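Local atomic coordinates of leucine aminopeptidase 1 (Caenorhabditis elegans, PDB entry 2HC9), a protein that releases N-terminal amino acids, preferably leucine, from peptides with the help of two zinc ions per subunit, and probably acts as a digestive enzyme. Residues A378-N381 with L385-E388; A368-R373 with A401-A406. The protein carries 1 engineered substitution. All coordinates share one frame; numbering follows the deposited sequence.

The two contacts meet at strands 376-380 and 400-402 of the catalytic domain's sheet, their centres about 11 Å apart, and interaction 1 is nested within the chain loop that interaction 2 closes. The two strands run parallel as neighbours: Ala378 N to Ala401 O (2.8 Å) and Ala378 O to Met403 N (2.7 Å) are probable hydrogen bonds between the two contacts. Further along, the ring of Phe405 packs against Thr380 and Asn381. Interaction 1 lies away from the annotated sites, whereas in interaction 2 the side chain of Met403 comes within about 10 Å of that of Arg338, a predicted active-site residue. Both contacts also touch the second subunit.

Interaction 1 of 2, residues A378-N381 with L385-E388; sequences AMTN and LENE
Thr380, at the end of strand 376-380, presses its methyl against the first turn of helix 383-396, with CG2 lying 3.5 Å from Glu386 CB. The same methyl sits 3.8 Å from Glu386 N, so it packs on the helix backbone as well as on the side chain. Leu385 adds a looser touch, its CD2 methyl 4.1 Å from Thr380 OG1, and also packs on Leu454 of the neighbouring strand 452-457.

Threonine suits this place because its two branches do different work. With OG1 anti to the backbone N (chi1 178°), the hydroxyl accepts from Asp382 N, forming an ST turn at the end of the strand, and bonds to Trp453 O, while CG2 is left for the helix. The polar branch is thus satisfied by the turn and the neighbouring strand, and the apolar branch fills the join.

Glu386 also serves twice. Its CB meets the methyl, and the chain then runs extended to a carboxylate beyond the apolar patch. A water bridges the segments there, accepting a hydrogen bond from Thr380 N at 2.9 Å and lying 2.7 Å from Glu386 OE2, to which it probably donates. OE2 also forms a salt bridge with Arg83 of the second subunit, whose NH1 hydrogen-bonds to Thr380 O.

The contact closes the strand-to-helix turn of a beta-alpha-beta unit completed by strand 400-402. Its chemistry implies a small apolar seam bordered by a polar, water-bridged edge, where the arginine of the neighbouring subunit probably balances the glutamate's charge and ties the turn to the assembly.

Interaction 2 of 2, residues A368-R373 with A401-A406; sequences AWLSGR and APMLFA
An edge of the mixed sheet in the M17 catalytic domain is covered here: the short, weakly bonded helix 367-371 lies against strand 400-402 and the loop that follows it. Leu370 makes the largest single contribution. Its CG stands anti to the backbone N (chi1 -169°), which extends the isobutyl group toward Met403, and the two side chains meet at about a right angle. CD1 touches the thioether, 3.6 Å from Met403 SD and 3.7 Å from Met403 CG. The other methyl, CD2, lies 3.9 Å from Met403 CG and also rests 4.0 Å from Pro402 O.

Leucine offers two methyls to grip CG of the long chain, and methionine is flexible enough to bend round them at chi2 and chi3. Met403 was modelled in two conformers, so the details of this contact are certain only for the one described and doubtful for the other. The same side chain reaches Ala377, Met379 and His455 in the sheet, while Leu370 also packs on Pro432. With an alanine in place of Leu370 the methyls are gone, and Met403 would probably lose part of the packing round its CG and SD, with a gap opening between helix and loop.

Both segments also touch the second subunit, Trp369 packing on Ala366 of that subunit and Leu404 on Ser371 of that subunit.

Ser371 of this chain makes the second, smaller touch. Its hydroxyl is occupied within the turn, accepting from Gln367 NE2 and bonding to His375 O, an economical use of a small polar residue in a buried site. That fixes OG and gives the methylene to the strand, where a compact alanine permits close approach: Ser371 CB lies 3.8 Å from Ala401 CB.

Interaction 1 of 2, residues A378-N381 with L385-E388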
ATOM      1  N   ALA A 378       5.379  26.303  17.174  1.00 15.50           N
ATOM      2  CA  ALA A 378       4.522  27.377  17.679  1.00 15.08           C
ATOM      3  C   ALA A 378       3.963  28.255  16.559  1.00 15.29           C
ATOM      4  O   ALA A 378       4.731  28.765  15.714  1.00 18.39           O
ATOM      5  CB  ALA A 378       5.310  28.271  18.651  1.00 15.52           C
ATOM      6  N   MET A 379       2.657  28.438  16.575  1.00 16.11           N
ATOM      7  CA  MET A 379       1.996  29.344  15.638  1.00 14.33           C
ATOM      8  C   MET A 379       1.214  30.385  16.425  1.00 15.58           C
ATOM      9  O   MET A 379       0.341  30.049  17.240  1.00 17.33           O
ATOM     10  CB  MET A 379       1.068  28.543  14.729  1.00 14.38           C
ATOM     11  CG  MET A 379       0.529  29.372  13.550  1.00 13.89           C
ATOM     12  SD  MET A 379      -0.719  28.442  12.625  1.00 18.17           S
ATOM     13  CE  MET A 379      -2.139  28.606  13.699  1.00 16.34           C
ATOM     14  N   THR A 380       1.541  31.658  16.188  1.00 16.42           N
ATOM     15  CA  THR A 380       0.942  32.745  16.959  1.00 17.83           C
ATOM     16  C   THR A 380       0.664  33.985  16.094  1.00 17.00           C
ATOM     17  O   THR A 380       1.408  34.277  15.145  1.00 17.03           O
ATOM     18  CB  THR A 380       1.829  33.128  18.187  1.00 15.09           C
ATOM     19  OG1 THR A 380       1.229  34.222  18.895  1.00 18.20           O
ATOM     20  CG2 THR A 380       3.266  33.522  17.753  1.00 16.02           C
ATOM     21  N   ASN A 381      -0.395  34.705  16.441  1.00 16.01           N
ATOM     22  CA  ASN A 381      -0.702  36.009  15.827  1.00 19.31           C
ATOM     23  C   ASN A 381       0.209  37.125  16.312  1.00 22.31           C
ATOM     24  O   ASN A 381       0.169  38.235  15.781  1.00 20.70           O
ATOM     25  CB  ASN A 381      -2.177  36.398  16.023  1.00 19.56           C
ATOM     26  CG  ASN A 381      -2.517  36.734  17.473  1.00 18.95           C
ATOM     27  OD1 ASN A 381      -1.974  36.129  18.398  1.00 20.46           O
ATOM     28  ND2 ASN A 381      -3.406  37.707  17.670  1.00 18.77           N
ATOM     29  N   LEU A 385       5.507  37.590  20.995  1.00 18.72           N
ATOM     30  CA  LEU A 385       5.295  36.354  21.778  1.00 17.09           C
ATOM     31  C   LEU A 385       6.042  35.171  21.118  1.00 18.47           C
ATOM     32  O   LEU A 385       6.605  34.304  21.810  1.00 18.00           O
ATOM     33  CB  LEU A 385       3.805  36.078  21.944  1.00 19.22           C
ATOM     34  CG  LEU A 385       3.409  34.853  22.797  1.00 17.77           C
ATOM     35  CD1 LEU A 385       4.072  34.937  24.166  1.00 14.73           C
ATOM     36  CD2 LEU A 385       1.879  34.810  22.927  1.00 16.23           C
ATOM     37  N   GLU A 386       6.046  35.130  19.784  1.00 18.37           N
ATOM     38  CA  GLU A 386       6.799  34.120  19.066  1.00 17.28           C
ATOM     39  C   GLU A 386       8.283  34.146  19.471  1.00 18.42           C
ATOM     40  O   GLU A 386       8.853  33.126  19.851  1.00 17.05           O
ATOM     41  CB  GLU A 386       6.650  34.283  17.539  1.00 16.70           C
ATOM     42  CG  GLU A 386       7.337  33.168  16.770  1.00 18.02           C
ATOM     43  CD  GLU A 386       7.274  33.393  15.257  1.00 23.33           C
ATOM     44  OE1 GLU A 386       8.284  33.823  14.665  1.00 22.43           O
ATOM     45  OE2 GLU A 386       6.214  33.168  14.676  1.00 20.16           O
ATOM     46  N   ASN A 387       8.910  35.316  19.398  1.00 15.79           N
ATOM     47  CA  ASN A 387      10.295  35.464  19.858  1.00 15.98           C
ATOM     48  C   ASN A 387      10.467  35.086  21.318  1.00 16.83           C
ATOM     49  O   ASN A 387      11.433  34.422  21.680  1.00 18.68           O
ATOM     50  CB  ASN A 387      10.789  36.898  19.617  1.00 21.72           C
ATOM     51  CG  ASN A 387      10.853  37.236  18.140  1.00 31.94           C
ATOM     52  OD1 ASN A 387      11.135  36.376  17.306  1.00 32.74           O
ATOM     53  ND2 ASN A 387      10.589  38.486  17.813  1.00 35.21           N
ATOM     54  N   GLU A 388       9.517  35.492  22.149  1.00 17.74           N
ATOM     55  CA  GLU A 388       9.640  35.246  23.582  1.00 20.07           C
ATOM     56  C   GLU A 388       9.559  33.742  23.919  1.00 21.70           C
ATOM     57  O   GLU A 388      10.253  33.275  24.818  1.00 17.06           O
ATOM     58  CB  GLU A 388       8.551  35.996  24.326  1.00 24.24           C
ATOM     59  CG  GLU A 388       8.773  36.030  25.809  1.00 31.58           C
ATOM     60  CD  GLU A 388       7.644  36.720  26.533  1.00 40.10           C
ATOM     61  OE1 GLU A 388       6.748  37.267  25.842  1.00 34.56           O
ATOM     62  OE2 GLU A 388       7.668  36.724  27.784  1.00 36.30           O
TER
HETATM   63  O   HOH W   1       3.849  31.865  14.494  1.00 21.91           O

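Interaction 2 of 2, residues A368-R373 with A401-A406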
ATOM      1  N   ALA A 368       6.543  16.857  13.074  1.00 14.09           N
ATOM      2  CA  ALA A 368       7.943  16.403  12.981  1.00 15.92           C
ATOM      3  C   ALA A 368       8.595  16.820  11.642  1.00 18.49           C
ATOM      4  O   ALA A 368       9.816  17.014  11.567  1.00 17.76           O
ATOM      5  CB  ALA A 368       8.019  14.892  13.151  1.00 18.36           C
ATOM      6  N   TRP A 369       7.781  16.938  10.586  1.00 16.20           N
ATOM      7  CA  TRP A 369       8.318  17.364   9.273  1.00 18.76           C
ATOM      8  C   TRP A 369       8.551  18.882   9.208  1.00 20.03           C
ATOM      9  O   TRP A 369       9.233  19.388   8.313  1.00 19.87           O
ATOM     10  CB  TRP A 369       7.404  16.889   8.128  1.00 27.29           C
ATOM     11  CG  TRP A 369       7.323  15.377   8.028  1.00 34.55           C
ATOM     12  CD1 TRP A 369       6.927  14.497   9.018  1.00 41.05           C
ATOM     13  CD2 TRP A 369       7.625  14.575   6.885  1.00 35.31           C
ATOM     14  NE1 TRP A 369       6.986  13.206   8.551  1.00 52.42           N
ATOM     15  CE2 TRP A 369       7.415  13.226   7.247  1.00 43.03           C
ATOM     16  CE3 TRP A 369       8.050  14.862   5.598  1.00 40.04           C
ATOM     17  CZ2 TRP A 369       7.605  12.175   6.353  1.00 43.05           C
ATOM     18  CZ3 TRP A 369       8.259  13.806   4.708  1.00 43.76           C
ATOM     19  CH2 TRP A 369       8.036  12.483   5.092  1.00 38.85           C
ATOM     20  N   LEU A 370       7.968  19.607  10.154  1.00 17.81           N
ATOM     21  CA  LEU A 370       8.156  21.041  10.226  1.00 15.59           C
ATOM     22  C   LEU A 370       9.298  21.410  11.181  1.00 17.88           C
ATOM     23  O   LEU A 370      10.224  22.149  10.808  1.00 18.71           O
ATOM     24  CB  LEU A 370       6.840  21.722  10.618  1.00 12.88           C
ATOM     25  CG  LEU A 370       6.770  23.256  10.483  1.00 14.69           C
ATOM     26  CD1 LEU A 370       5.294  23.683  10.295  1.00 17.20           C
ATOM     27  CD2 LEU A 370       7.350  23.930  11.750  1.00 17.02           C
ATOM     28  N   SER A 371       9.226  20.922  12.426  1.00 17.46           N
ATOM     29  CA  SER A 371      10.163  21.348  13.471  1.00 17.99           C
ATOM     30  C   SER A 371      11.021  20.212  14.023  1.00 17.75           C
ATOM     31  O   SER A 371      11.823  20.432  14.930  1.00 18.30           O
ATOM     32  CB  SER A 371       9.409  22.051  14.616  1.00 17.03           C
ATOM     33  OG  SER A 371       8.527  21.166  15.302  1.00 19.26           O
ATOM     34  N   GLY A 372      10.872  19.005  13.473  1.00 14.08           N
ATOM     35  CA  GLY A 372      11.668  17.874  13.954  1.00 15.47           C
ATOM     36  C   GLY A 372      11.139  17.345  15.287  1.00 17.75           C
ATOM     37  O   GLY A 372      10.013  17.661  15.692  1.00 17.25           O
ATOM     38  N   ARG A 373      11.949  16.544  15.972  1.00 16.23           N
ATOM     39  CA  ARG A 373      11.437  15.771  17.119  1.00 16.04           C
ATOM     40  C   ARG A 373      11.760  16.381  18.477  1.00 18.48           C
ATOM     41  O   ARG A 373      11.250  15.918  19.496  1.00 18.04           O
ATOM     42  CB  ARG A 373      11.897  14.309  17.050  1.00 14.65           C
ATOM     43  CG  ARG A 373      11.393  13.613  15.785  1.00 19.86           C
ATOM     44  CD  ARG A 373      11.564  12.111  15.812  1.00 21.65           C
ATOM     45  NE  ARG A 373      10.934  11.551  14.609  1.00 34.31           N
ATOM     46  CZ  ARG A 373       9.613  11.450  14.397  1.00 43.03           C
ATOM     47  NH1 ARG A 373       8.728  11.820  15.319  1.00 42.78           N
ATOM     48  NH2 ARG A 373       9.161  10.959  13.255  1.00 43.11           N
ATOM     49  N   ALA A 401      10.129  25.968  17.923  1.00 15.40           N
ATOM     50  CA  ALA A 401      10.432  26.539  16.610  1.00 16.90           C
ATOM     51  C   ALA A 401       9.161  27.186  16.070  1.00 14.73           C
ATOM     52  O   ALA A 401       8.029  26.762  16.399  1.00 16.72           O
ATOM     53  CB  ALA A 401      10.925  25.410  15.628  1.00 16.12           C
ATOM     54  N   PRO A 402       9.312  28.230  15.245  1.00 16.23           N
ATOM     55  CA  PRO A 402       8.119  28.896  14.765  1.00 14.97           C
ATOM     56  C   PRO A 402       7.496  28.248  13.529  1.00 17.43           C
ATOM     57  O   PRO A 402       8.202  27.706  12.671  1.00 19.41           O
ATOM     58  CB  PRO A 402       8.641  30.305  14.389  1.00 17.30           C
ATOM     59  CG  PRO A 402      10.029  30.100  14.008  1.00 18.01           C
ATOM     60  CD  PRO A 402      10.544  28.896  14.768  1.00 20.77           C
ATOM     61  N   MET A 403       6.164  28.272  13.495  0.50 15.46           N
ATOM     62  CA  MET A 403       5.355  27.996  12.297  0.50 16.38           C
ATOM     63  C   MET A 403       4.970  29.308  11.637  0.50 17.44           C
ATOM     64  O   MET A 403       4.888  30.351  12.293  0.50 19.47           O
ATOM     65  CB  MET A 403       4.050  27.266  12.673  0.50 18.47           C
ATOM     66  CG  MET A 403       4.228  25.831  13.105  0.50 13.16           C
ATOM     67  SD  MET A 403       2.851  24.711  12.720  0.50 11.54           S
ATOM     68  CE  MET A 403       2.016  24.748  14.313  0.50  8.10           C
ATOM     69  N   LEU A 404       4.699  29.245  10.338  1.00 16.32           N
ATOM     70  CA  LEU A 404       4.101  30.392   9.637  1.00 19.09           C
ATOM     71  C   LEU A 404       2.698  30.675  10.127  1.00 16.88           C
ATOM     72  O   LEU A 404       1.881  29.744  10.303  1.00 19.18           O
ATOM     73  CB  LEU A 404       4.006  30.134   8.122  1.00 20.62           C
ATOM     74  CG  LEU A 404       5.280  30.224   7.285  1.00 18.75           C
ATOM     75  CD1 LEU A 404       5.002  29.657   5.868  1.00 16.70           C
ATOM     76  CD2 LEU A 404       5.764  31.675   7.234  1.00 20.28           C
ATOM     77  N   PHE A 405       2.428  31.963  10.321  1.00 17.68           N
ATOM     78  CA  PHE A 405       1.091  32.420  10.663  1.00 15.80           C
ATOM     79  C   PHE A 405       0.503  33.157   9.460  1.00 18.75           C
ATOM     80  O   PHE A 405       0.841  34.323   9.198  1.00 17.77           O
ATOM     81  CB  PHE A 405       1.126  33.362  11.878  1.00 15.82           C
ATOM     82  CG  PHE A 405      -0.252  33.837  12.305  1.00 20.19           C
ATOM     83  CD1 PHE A 405      -1.069  33.024  13.084  1.00 19.72           C
ATOM     84  CD2 PHE A 405      -0.740  35.077  11.902  1.00 17.96           C
ATOM     85  CE1 PHE A 405      -2.365  33.458  13.468  1.00 18.40           C
ATOM     86  CE2 PHE A 405      -2.022  35.522  12.281  1.00 17.01           C
ATOM     87  CZ  PHE A 405      -2.831  34.697  13.064  1.00 16.86           C
ATOM     88  N   ALA A 406      -0.400  32.500   8.746  1.00 15.62           N
ATOM     89  CA  ALA A 406      -0.986  33.132   7.542  1.00 16.15           C
ATOM     90  C   ALA A 406      -2.419  32.640   7.267  1.00 15.15           C
ATOM     91  O   ALA A 406      -2.639  31.886   6.329  1.00 16.51           O
ATOM     92  CB  ALA A 406      -0.065  32.900   6.322  1.00 16.88           C
TER